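Side-chain contacts in Trm112p-like protein (Encephalitozoon cuniculi, PDB 3Q87), which binds zinc and probably activates methyltransferases such as Mtq2, its partner in methylating the translation termination factor eRF1: residues F4-L9 and G98-D103; E51-L56 and E88-I93; T18-E23 and L107-K112; N58-F63 and I93-G98. All blocks are in the same frame, centred on the assembly; numbering follows the deposited sequence.

Contact 1 (F4-L9 and G98-D103); sequences FLLGLL and GSLRCD. With ZN (zinc ion), chain C.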
# COMPACT_ATOMS: atom_id res chain seq x y z
N PHE A 4 -7.50 -8.78 4.83
CA PHE A 4 -6.53 -9.20 3.81
C PHE A 4 -5.25 -8.39 3.90
O PHE A 4 -4.19 -8.84 3.44
CB PHE A 4 -7.11 -9.15 2.39
CG PHE A 4 -6.97 -7.81 1.72
CD1 PHE A 4 -5.89 -7.54 0.90
CD2 PHE A 4 -7.93 -6.83 1.91
CE1 PHE A 4 -5.76 -6.31 0.28
CE2 PHE A 4 -7.81 -5.60 1.29
CZ PHE A 4 -6.72 -5.34 0.48
N LEU A 5 -5.33 -7.21 4.51
CA LEU A 5 -4.15 -6.35 4.68
C LEU A 5 -3.08 -7.03 5.54
O LEU A 5 -1.90 -6.68 5.46
CB LEU A 5 -4.51 -4.99 5.27
CG LEU A 5 -5.04 -3.96 4.26
CD1 LEU A 5 -5.00 -2.56 4.85
CD2 LEU A 5 -4.22 -4.01 3.00
N LEU A 6 -3.48 -8.01 6.34
CA LEU A 6 -2.52 -8.75 7.15
C LEU A 6 -1.51 -9.53 6.30
O LEU A 6 -0.50 -9.98 6.82
CB LEU A 6 -3.22 -9.70 8.12
CG LEU A 6 -3.56 -9.09 9.47
CD1 LEU A 6 -4.30 -10.12 10.28
CD2 LEU A 6 -2.30 -8.67 10.19
N GLY A 7 -1.79 -9.70 5.01
CA GLY A 7 -0.80 -10.27 4.11
C GLY A 7 0.21 -9.26 3.59
O GLY A 7 1.23 -9.62 3.00
N LEU A 8 -0.05 -7.97 3.81
CA LEU A 8 0.70 -6.91 3.16
C LEU A 8 1.48 -6.02 4.13
O LEU A 8 2.41 -5.31 3.74
CB LEU A 8 -0.26 -6.02 2.35
CG LEU A 8 -0.67 -6.62 1.00
CD1 LEU A 8 -2.10 -6.31 0.65
CD2 LEU A 8 0.28 -6.14 -0.09
N LEU A 9 1.09 -6.04 5.39
CA LEU A 9 1.71 -5.16 6.36
C LEU A 9 2.81 -5.90 7.10
O LEU A 9 2.76 -7.11 7.23
CB LEU A 9 0.68 -4.64 7.35
CG LEU A 9 -0.31 -3.55 6.91
CD1 LEU A 9 -1.50 -3.49 7.84
CD2 LEU A 9 0.38 -2.20 6.86
N GLY A 98 -9.21 -0.42 16.44
CA GLY A 98 -8.45 -1.54 16.97
C GLY A 98 -6.96 -1.32 16.91
O GLY A 98 -6.49 -0.18 16.95
N SER A 99 -6.21 -2.41 16.78
CA SER A 99 -4.75 -2.34 16.84
C SER A 99 -4.10 -3.54 16.16
O SER A 99 -4.68 -4.63 16.10
CB SER A 99 -4.28 -2.30 18.29
OG SER A 99 -4.29 -0.97 18.79
N LEU A 100 -2.88 -3.34 15.68
CA LEU A 100 -2.04 -4.42 15.20
C LEU A 100 -0.76 -4.43 16.03
O LEU A 100 -0.12 -3.40 16.17
CB LEU A 100 -1.69 -4.21 13.73
CG LEU A 100 -2.87 -4.23 12.75
CD1 LEU A 100 -2.38 -3.87 11.35
CD2 LEU A 100 -3.58 -5.59 12.76
N ARG A 101 -0.39 -5.59 16.56
CA ARG A 101 0.79 -5.70 17.42
C ARG A 101 1.80 -6.71 16.86
O ARG A 101 1.46 -7.85 16.62
CB ARG A 101 0.38 -6.10 18.85
CG ARG A 101 1.58 -6.38 19.78
CD ARG A 101 1.17 -6.66 21.23
NE ARG A 101 0.07 -7.62 21.32
CZ ARG A 101 0.21 -8.94 21.20
NH1 ARG A 101 1.41 -9.46 20.98
NH2 ARG A 101 -0.85 -9.73 21.31
N CYS A 102 3.05 -6.28 16.68
CA CYS A 102 4.12 -7.19 16.28
C CYS A 102 4.38 -8.18 17.39
O CYS A 102 4.66 -7.79 18.51
CB CYS A 102 5.41 -6.42 16.01
SG CYS A 102 6.85 -7.53 15.69
N ASP A 103 4.31 -9.47 17.09
CA ASP A 103 4.47 -10.49 18.13
C ASP A 103 5.91 -10.59 18.63
O ASP A 103 6.14 -11.17 19.69
CB ASP A 103 3.97 -11.86 17.66
CG ASP A 103 4.83 -12.46 16.54
OD1 ASP A 103 5.68 -11.74 15.98
OD2 ASP A 103 4.66 -13.65 16.23
ZN ZN C . 8.48 -5.92 15.50

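Contact 2 (E51-L56 and E88-I93); sequences ERLKSL and EFLFGI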
# COMPACT_ATOMS: atom_id res chain seq x y z
N GLU A 51 -2.42 -20.35 10.14
CA GLU A 51 -2.18 -19.62 11.37
C GLU A 51 -2.76 -18.20 11.37
O GLU A 51 -3.44 -17.81 12.32
CB GLU A 51 -0.69 -19.57 11.70
CG GLU A 51 -0.38 -18.73 12.93
CD GLU A 51 1.09 -18.64 13.23
OE1 GLU A 51 1.44 -18.11 14.30
OE2 GLU A 51 1.90 -19.10 12.39
N ARG A 52 -2.49 -17.44 10.32
CA ARG A 52 -2.97 -16.06 10.27
C ARG A 52 -4.50 -16.00 10.34
O ARG A 52 -5.06 -15.12 11.01
CB ARG A 52 -2.42 -15.30 9.04
CG ARG A 52 -0.93 -15.03 9.12
CD ARG A 52 -0.48 -13.91 8.20
NE ARG A 52 0.85 -13.44 8.54
CZ ARG A 52 2.00 -13.96 8.08
NH1 ARG A 52 1.99 -14.97 7.23
NH2 ARG A 52 3.16 -13.45 8.47
N LEU A 53 -5.16 -16.95 9.67
CA LEU A 53 -6.62 -17.03 9.69
C LEU A 53 -7.17 -17.36 11.07
O LEU A 53 -8.15 -16.77 11.52
CB LEU A 53 -7.11 -18.07 8.69
CG LEU A 53 -6.80 -17.78 7.22
CD1 LEU A 53 -7.36 -18.89 6.36
CD2 LEU A 53 -7.40 -16.45 6.83
N LYS A 54 -6.55 -18.34 11.73
CA LYS A 54 -6.89 -18.68 13.10
C LYS A 54 -6.70 -17.49 14.02
O LYS A 54 -7.53 -17.23 14.89
CB LYS A 54 -6.01 -19.84 13.59
CG LYS A 54 -6.28 -21.15 12.89
CD LYS A 54 -5.33 -22.24 13.41
CE LYS A 54 -5.67 -23.60 12.81
NZ LYS A 54 -4.53 -24.56 12.88
N SER A 55 -5.60 -16.78 13.85
CA SER A 55 -5.34 -15.56 14.61
C SER A 55 -6.43 -14.51 14.41
O SER A 55 -6.95 -13.92 15.36
CB SER A 55 -3.97 -14.99 14.23
OG SER A 55 -3.64 -13.85 15.01
N LEU A 56 -6.78 -14.26 13.15
CA LEU A 56 -7.86 -13.34 12.82
C LEU A 56 -9.19 -13.79 13.41
O LEU A 56 -9.93 -12.98 13.96
CB LEU A 56 -7.99 -13.18 11.31
CG LEU A 56 -6.97 -12.24 10.67
CD1 LEU A 56 -6.97 -12.38 9.14
CD2 LEU A 56 -7.26 -10.81 11.10
N GLU A 88 -14.47 -13.73 1.46
CA GLU A 88 -15.60 -13.09 2.10
C GLU A 88 -15.21 -12.60 3.49
O GLU A 88 -15.64 -11.54 3.94
CB GLU A 88 -16.76 -14.08 2.17
CG GLU A 88 -18.09 -13.50 2.60
CD GLU A 88 -19.22 -14.51 2.47
OE1 GLU A 88 -19.26 -15.22 1.44
OE2 GLU A 88 -20.07 -14.59 3.39
N PHE A 89 -14.41 -13.40 4.19
CA PHE A 89 -13.94 -13.01 5.51
C PHE A 89 -12.88 -11.90 5.40
O PHE A 89 -12.91 -10.92 6.14
CB PHE A 89 -13.37 -14.24 6.24
CG PHE A 89 -12.96 -13.98 7.67
CD1 PHE A 89 -13.90 -13.95 8.69
CD2 PHE A 89 -11.61 -13.83 8.01
CE1 PHE A 89 -13.53 -13.74 10.01
CE2 PHE A 89 -11.23 -13.62 9.33
CZ PHE A 89 -12.19 -13.57 10.33
N LEU A 90 -11.97 -12.04 4.45
CA LEU A 90 -10.81 -11.15 4.39
C LEU A 90 -11.13 -9.80 3.74
O LEU A 90 -10.45 -8.80 3.98
CB LEU A 90 -9.64 -11.84 3.69
CG LEU A 90 -9.00 -13.04 4.42
CD1 LEU A 90 -7.93 -13.70 3.57
CD2 LEU A 90 -8.42 -12.64 5.78
N PHE A 91 -12.17 -9.78 2.91
CA PHE A 91 -12.55 -8.58 2.19
C PHE A 91 -13.88 -8.05 2.66
O PHE A 91 -14.25 -6.92 2.37
CB PHE A 91 -12.61 -8.84 0.68
CG PHE A 91 -11.26 -8.96 0.03
CD1 PHE A 91 -10.63 -7.84 -0.50
CD2 PHE A 91 -10.61 -10.19 -0.05
CE1 PHE A 91 -9.38 -7.94 -1.09
CE2 PHE A 91 -9.36 -10.30 -0.63
CZ PHE A 91 -8.75 -9.17 -1.16
N GLY A 92 -14.62 -8.89 3.39
CA GLY A 92 -15.98 -8.56 3.77
C GLY A 92 -16.12 -8.01 5.17
O GLY A 92 -17.23 -7.81 5.65
N ILE A 93 -14.99 -7.78 5.83
CA ILE A 93 -15.00 -7.16 7.14
C ILE A 93 -14.07 -5.96 7.16
O ILE A 93 -13.00 -6.00 6.57
CB ILE A 93 -14.51 -8.13 8.22
CG1 ILE A 93 -15.37 -9.39 8.26
CG2 ILE A 93 -14.50 -7.44 9.58
CD1 ILE A 93 -14.88 -10.44 9.24

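Contact 3 (T18-E23 and L107-K112); sequences TKLILE and LIYPIK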
# COMPACT_ATOMS: atom_id res chain seq x y z
N THR A 18 7.50 -10.99 10.96
CA THR A 18 6.95 -11.40 12.23
C THR A 18 5.44 -11.45 12.02
O THR A 18 4.96 -11.12 10.93
CB THR A 18 7.24 -10.35 13.30
OG1 THR A 18 6.60 -9.13 12.95
CG2 THR A 18 8.75 -10.10 13.43
N LYS A 19 4.69 -11.84 13.04
CA LYS A 19 3.23 -11.89 12.93
C LYS A 19 2.62 -10.65 13.56
O LYS A 19 2.92 -10.33 14.70
CB LYS A 19 2.70 -13.12 13.66
CG LYS A 19 3.24 -14.44 13.16
CD LYS A 19 3.00 -15.53 14.19
CE LYS A 19 3.95 -16.72 14.01
NZ LYS A 19 3.81 -17.70 15.12
N LEU A 20 1.76 -9.96 12.82
CA LEU A 20 1.03 -8.83 13.39
C LEU A 20 -0.28 -9.35 13.94
O LEU A 20 -1.07 -9.93 13.21
CB LEU A 20 0.78 -7.74 12.34
CG LEU A 20 2.05 -7.19 11.67
CD1 LEU A 20 1.73 -6.03 10.71
CD2 LEU A 20 3.06 -6.77 12.73
N ILE A 21 -0.51 -9.14 15.23
CA ILE A 21 -1.73 -9.65 15.87
C ILE A 21 -2.78 -8.55 16.01
O ILE A 21 -2.49 -7.46 16.48
CB ILE A 21 -1.45 -10.27 17.26
CG1 ILE A 21 -0.32 -11.29 17.17
CG2 ILE A 21 -2.71 -10.92 17.83
CD1 ILE A 21 -0.58 -12.39 16.15
N LEU A 22 -4.00 -8.87 15.60
CA LEU A 22 -5.10 -7.92 15.57
C LEU A 22 -5.84 -7.87 16.90
O LEU A 22 -6.22 -8.91 17.44
CB LEU A 22 -6.07 -8.30 14.45
CG LEU A 22 -7.17 -7.37 13.92
CD1 LEU A 22 -8.51 -7.82 14.41
CD2 LEU A 22 -6.95 -5.88 14.26
N GLU A 23 -6.04 -6.66 17.41
CA GLU A 23 -7.01 -6.42 18.46
C GLU A 23 -8.11 -5.52 17.90
O GLU A 23 -7.82 -4.47 17.33
CB GLU A 23 -6.37 -5.77 19.68
CG GLU A 23 -7.35 -4.99 20.52
CD GLU A 23 -7.12 -5.18 22.00
OE1 GLU A 23 -7.14 -4.17 22.74
OE2 GLU A 23 -6.92 -6.35 22.41
N LEU A 107 5.69 -3.71 19.01
CA LEU A 107 5.28 -2.46 18.36
C LEU A 107 3.80 -2.50 17.98
O LEU A 107 3.30 -3.51 17.47
CB LEU A 107 6.12 -2.21 17.11
CG LEU A 107 5.91 -0.87 16.40
CD1 LEU A 107 6.57 0.23 17.21
CD2 LEU A 107 6.47 -0.91 15.00
N ILE A 108 3.10 -1.40 18.23
CA ILE A 108 1.66 -1.30 17.99
C ILE A 108 1.31 -0.28 16.91
O ILE A 108 1.72 0.87 16.99
CB ILE A 108 0.92 -0.80 19.24
CG1 ILE A 108 1.17 -1.71 20.44
CG2 ILE A 108 -0.56 -0.66 18.95
CD1 ILE A 108 0.54 -3.04 20.32
N TYR A 109 0.53 -0.73 15.93
CA TYR A 109 -0.10 0.13 14.94
C TYR A 109 -1.58 0.32 15.30
O TYR A 109 -2.38 -0.59 15.14
CB TYR A 109 -0.04 -0.49 13.55
CG TYR A 109 1.33 -0.73 12.92
CD1 TYR A 109 2.44 0.03 13.28
CD2 TYR A 109 1.49 -1.69 11.93
CE1 TYR A 109 3.66 -0.18 12.69
CE2 TYR A 109 2.72 -1.91 11.32
CZ TYR A 109 3.80 -1.16 11.70
OH TYR A 109 5.00 -1.38 11.10
N PRO A 110 -1.95 1.50 15.78
CA PRO A 110 -3.37 1.72 16.04
C PRO A 110 -4.15 1.67 14.73
O PRO A 110 -3.62 1.99 13.68
CB PRO A 110 -3.42 3.14 16.61
CG PRO A 110 -2.01 3.42 17.08
CD PRO A 110 -1.13 2.68 16.11
N ILE A 111 -5.41 1.24 14.82
CA ILE A 111 -6.33 1.32 13.70
C ILE A 111 -7.41 2.29 14.17
O ILE A 111 -8.08 2.05 15.16
CB ILE A 111 -6.92 -0.07 13.37
CG1 ILE A 111 -5.81 -1.02 12.90
CG2 ILE A 111 -8.03 0.05 12.32
CD1 ILE A 111 -6.22 -2.49 12.91
N LYS A 112 -7.55 3.40 13.45
CA LYS A 112 -8.43 4.48 13.88
C LYS A 112 -9.24 4.99 12.69
O LYS A 112 -8.69 5.48 11.72
CB LYS A 112 -7.57 5.60 14.49
CG LYS A 112 -8.35 6.83 14.92
CD LYS A 112 -7.39 7.96 15.31
CE LYS A 112 -8.09 9.31 15.41
NZ LYS A 112 -7.11 10.42 15.60

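Contact 4 (N58-F63 and I93-G98); sequences NSLRDF and IDVVEG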
# COMPACT_ATOMS: atom_id res chain seq x y z
N ASN A 58 -9.85 -15.55 15.97
CA ASN A 58 -9.79 -15.27 17.39
C ASN A 58 -9.94 -13.79 17.70
O ASN A 58 -10.66 -13.41 18.62
CB ASN A 58 -8.48 -15.78 17.98
CG ASN A 58 -8.46 -15.69 19.48
OD1 ASN A 58 -9.45 -15.99 20.14
ND2 ASN A 58 -7.32 -15.28 20.04
N SER A 59 -9.24 -12.95 16.94
CA SER A 59 -9.33 -11.51 17.14
C SER A 59 -10.74 -10.98 16.91
O SER A 59 -11.16 -10.00 17.54
CB SER A 59 -8.35 -10.78 16.20
OG SER A 59 -7.00 -11.10 16.52
N LEU A 60 -11.48 -11.62 16.02
CA LEU A 60 -12.80 -11.12 15.66
C LEU A 60 -13.94 -11.95 16.24
O LEU A 60 -15.07 -11.87 15.75
CB LEU A 60 -12.93 -11.02 14.15
CG LEU A 60 -12.07 -9.94 13.50
CD1 LEU A 60 -11.84 -10.27 12.04
CD2 LEU A 60 -12.73 -8.57 13.66
N ARG A 61 -13.66 -12.72 17.28
CA ARG A 61 -14.66 -13.65 17.84
C ARG A 61 -15.92 -12.95 18.37
O ARG A 61 -17.00 -13.54 18.37
CB ARG A 61 -14.03 -14.56 18.90
CG ARG A 61 -13.58 -13.83 20.15
CD ARG A 61 -12.81 -14.76 21.08
NE ARG A 61 -12.38 -14.07 22.29
CZ ARG A 61 -11.26 -13.37 22.40
NH1 ARG A 61 -10.43 -13.26 21.37
NH2 ARG A 61 -10.95 -12.78 23.55
N ASP A 62 -15.78 -11.71 18.80
CA ASP A 62 -16.92 -10.91 19.24
C ASP A 62 -17.60 -10.16 18.09
O ASP A 62 -18.52 -9.37 18.30
CB ASP A 62 -16.49 -9.92 20.33
CG ASP A 62 -16.27 -10.60 21.66
OD1 ASP A 62 -15.95 -9.89 22.64
OD2 ASP A 62 -16.41 -11.84 21.73
N PHE A 63 -17.16 -10.42 16.86
CA PHE A 63 -17.83 -9.86 15.69
C PHE A 63 -18.59 -10.94 14.94
O PHE A 63 -18.01 -11.92 14.49
CB PHE A 63 -16.83 -9.18 14.76
CG PHE A 63 -17.42 -8.77 13.44
CD1 PHE A 63 -18.09 -7.56 13.32
CD2 PHE A 63 -17.29 -9.58 12.32
CE1 PHE A 63 -18.63 -7.16 12.10
CE2 PHE A 63 -17.82 -9.19 11.10
CZ PHE A 63 -18.49 -7.98 10.99
N ILE A 93 -14.99 -7.78 5.83
CA ILE A 93 -15.00 -7.16 7.14
C ILE A 93 -14.07 -5.96 7.16
O ILE A 93 -13.00 -6.00 6.57
CB ILE A 93 -14.51 -8.13 8.22
CG1 ILE A 93 -15.37 -9.39 8.26
CG2 ILE A 93 -14.50 -7.44 9.58
CD1 ILE A 93 -14.88 -10.44 9.24
N ASP A 94 -14.47 -4.92 7.87
CA ASP A 94 -13.63 -3.75 8.04
C ASP A 94 -13.47 -3.40 9.51
O ASP A 94 -14.44 -3.08 10.20
CB ASP A 94 -14.23 -2.57 7.28
CG ASP A 94 -13.38 -1.32 7.40
OD1 ASP A 94 -12.17 -1.40 7.07
OD2 ASP A 94 -13.92 -0.27 7.82
N VAL A 95 -12.24 -3.47 10.00
CA VAL A 95 -11.96 -3.05 11.37
C VAL A 95 -11.86 -1.54 11.36
O VAL A 95 -10.99 -0.97 10.70
CB VAL A 95 -10.63 -3.66 11.90
CG1 VAL A 95 -10.37 -3.19 13.32
CG2 VAL A 95 -10.67 -5.16 11.84
N VAL A 96 -12.77 -0.87 12.07
CA VAL A 96 -12.72 0.58 12.10
C VAL A 96 -11.88 1.05 13.29
O VAL A 96 -11.16 2.03 13.19
CB VAL A 96 -14.14 1.24 12.11
CG1 VAL A 96 -15.08 0.51 11.15
CG2 VAL A 96 -14.71 1.23 13.48
N GLU A 97 -11.95 0.32 14.39
CA GLU A 97 -11.21 0.67 15.60
C GLU A 97 -10.50 -0.55 16.17
O GLU A 97 -11.12 -1.60 16.34
CB GLU A 97 -12.14 1.28 16.65
CG GLU A 97 -12.90 2.51 16.18
CD GLU A 97 -12.02 3.76 16.07
OE1 GLU A 97 -11.03 3.87 16.82
OE2 GLU A 97 -12.34 4.63 15.23
N GLY A 98 -9.21 -0.42 16.44
CA GLY A 98 -8.45 -1.54 16.97
C GLY A 98 -6.96 -1.32 16.91
O GLY A 98 -6.49 -0.18 16.95

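Contact 1 (F4-L9 and G98-D103)
Leu100, on a strand of the four-stranded antiparallel sheet of this zinc beta-ribbon protein, is met by Leu6 and Leu9 from the N-terminal 3-10 turn and the loop that follows it. Its CB leaves the strand toward residues 4-9 and lies beside Tyr109 of the neighbouring strand. CG comes next, alongside Ile111. With CG anti to the carbonyl carbon (chi1 -64°), the isobutyl fork is carried off the sheet and its two methyls divide the work. CD1 reaches Leu9 CD1 at 3.6 Å, the closest approach across the contact, the two side chains crossing at about a right angle. CD2 turns to the other leucine, lying 4.2 Å from Leu6 CD2, and also touches Leu22 of the strand on the other side. A forked, wholly apolar residue suits this place because its two methyls can meet Leu9 and Leu6 at once in a buried, apolar setting. Leu9 continues outward to pack on Val66 of the methylase chain, so the contact backs part of the interface with the partner enzyme. Two residues beyond Leu100, the strand ends in the metal site shared with Cys11, Cys14 and Cys105: Cys102 SG binds the zinc ion at 2.3 Å.

Contact 2 (E51-L56 and E88-I93)
The shortest sound polar bond near the touching side chains of Leu53 and Leu56 is internal to their helix, Ser55 N to Glu51 O at 2.8 Å. A turn bond from Leu56 N to Arg52 O, 2.9 Å, follows it. These bonds run along the helix, while the face turned to helix 84-91 is apolar. Leu90 is the shared partner: its CD2 lies 3.7 Å from Leu56 CD1 and 4.1 Å from Leu53 CD2, and it crosses each leucine at about a right angle. One methyl thus touches two leucines that stand three residues apart, on the same side of their helix. Phe89 approaches differently. Its CG is anti to the backbone nitrogen (chi1 -175°), which extends the ring toward the other helix; there Leu56 CB meets the ring at its edge, in the plane, 3.8 Å from CE2. Leucine suits these positions by offering branched methyls, phenylalanine by presenting a flat ring edge. Phe45, two to three turns earlier on helix 42-59, touches Leu53, Leu56 and Leu90, and Ile73 and Phe76 of helix 70-78 cover Leu53. The result is an apolar helix-helix interface in the helical part of the Trm112p-like fold, where helices 42-59, 70-78 and 84-91 meet.

Contact 3 (T18-E23 and L107-K112)
Leu20, Ile111 and Tyr109 bury the most surface here, although strands 20-24 and 108-112 are not neighbours in the sheet. Strand 98-102 runs between them, antiparallel to both, and takes the backbone hydrogen bonds of each; the two strands flanking it meet through side chains that lean over its face. Leu20 points toward the far strand, and its CD1 comes within 4.3 Å of Tyr109 CE2, approaching the ring obliquely. The touch is light: the long tyrosine ring and Leu20 reach from their own sides and meet over the middle strand. At its polar end Tyr109 OH gives a hydrogen bond to Lys10 O, which helps to anchor the ring, and the tyrosine also packs on Ser73 of the methylase chain. Leu20 sits beside the metal site, its side chain about 4 Å from those of Cys11 and Cys102 and about 6 Å from the zinc ion.

Ile111 makes the second, tighter touch. Its CD1 meets Leu22 CD2 at 3.7 Å, the two side chains crossing at about a right angle. Leu22 CG lies anti to the backbone nitrogen (chi1 -166°), which lets the end of the side chain come nearer although its first bond does not aim at the partner. Ile111 suits a strand, its beta branch filling space close to the backbone while the longer arm reaches across. Across the pair the chemistry is dispersion and the burial of hydrocarbon: no hydrogen bond joins the two segments, and the backbone bonds of each to strand 98-102 set their register.

Contact 4 (N58-F63 and I93-G98)
Ile93 is met by both ends of one beta turn: Leu60 and Phe63, the first and last residues of a type I turn, come at the same side chain. The turn ends helix 42-59, and Ile93 opens strand 93-96 of the two-stranded antiparallel sheet, so a helix exit is set against a strand. Phe63 N closes the turn with a hydrogen bond to Leu60 O of 2.8 Å, consistent with both apolar side chains facing the strand.

Leu60 and Ile93 reach for each other tip to tip, with their CD1 methyls 4.1 Å apart. Phe63 and Ile93 instead slide past each other in opposite directions. The Phe63 ring is sent out by a CG anti to the backbone nitrogen (chi1 171°), and Ile93 CG2 lies over one face while Ile93 CD1 comes to 3.7 Å from Phe63 CE2. Both branches of the isoleucine are therefore used, which is what a beta-branched residue offers at a strand position: bulk near the backbone and an arm beyond it. The other side of the turn is polar. Arg61 NH1 gives Asn58 O a hydrogen bond of 2.8 Å, the donor standing 43° out of the carbonyl plane, and so ties an exposed side chain to the last turn of the helix. Farther along the strand, Val96 and Glu97 both face Lys26 in a classic beta bulge, and at Glu97 the chain turns a corner toward strand 98-102. Before that corner Val95 adds a looser touch, its CG2 lying 4.4 Å from Leu60 CD2.

From the N terminus, contact 1 closes the longest loop, bringing residues 4-9 back to strand 98-102. Contact 3 starts at 18-23 and ends beyond it at 107-112, so the two cross, and both meet in the four-stranded sheet. Within the loops of both lie contacts 2 and 4, which cross each other: each starts on helix 42-59, and they share Ile93, where helix 84-91 gives way to strand 93-96. Gly98 joins contact 4 to contact 1. The helical part is tied to the N-terminal turn by a probable hydrogen bond from Phe4 N to Leu90 O, and to the sheet by a salt bridge between Glu51 and Lys19.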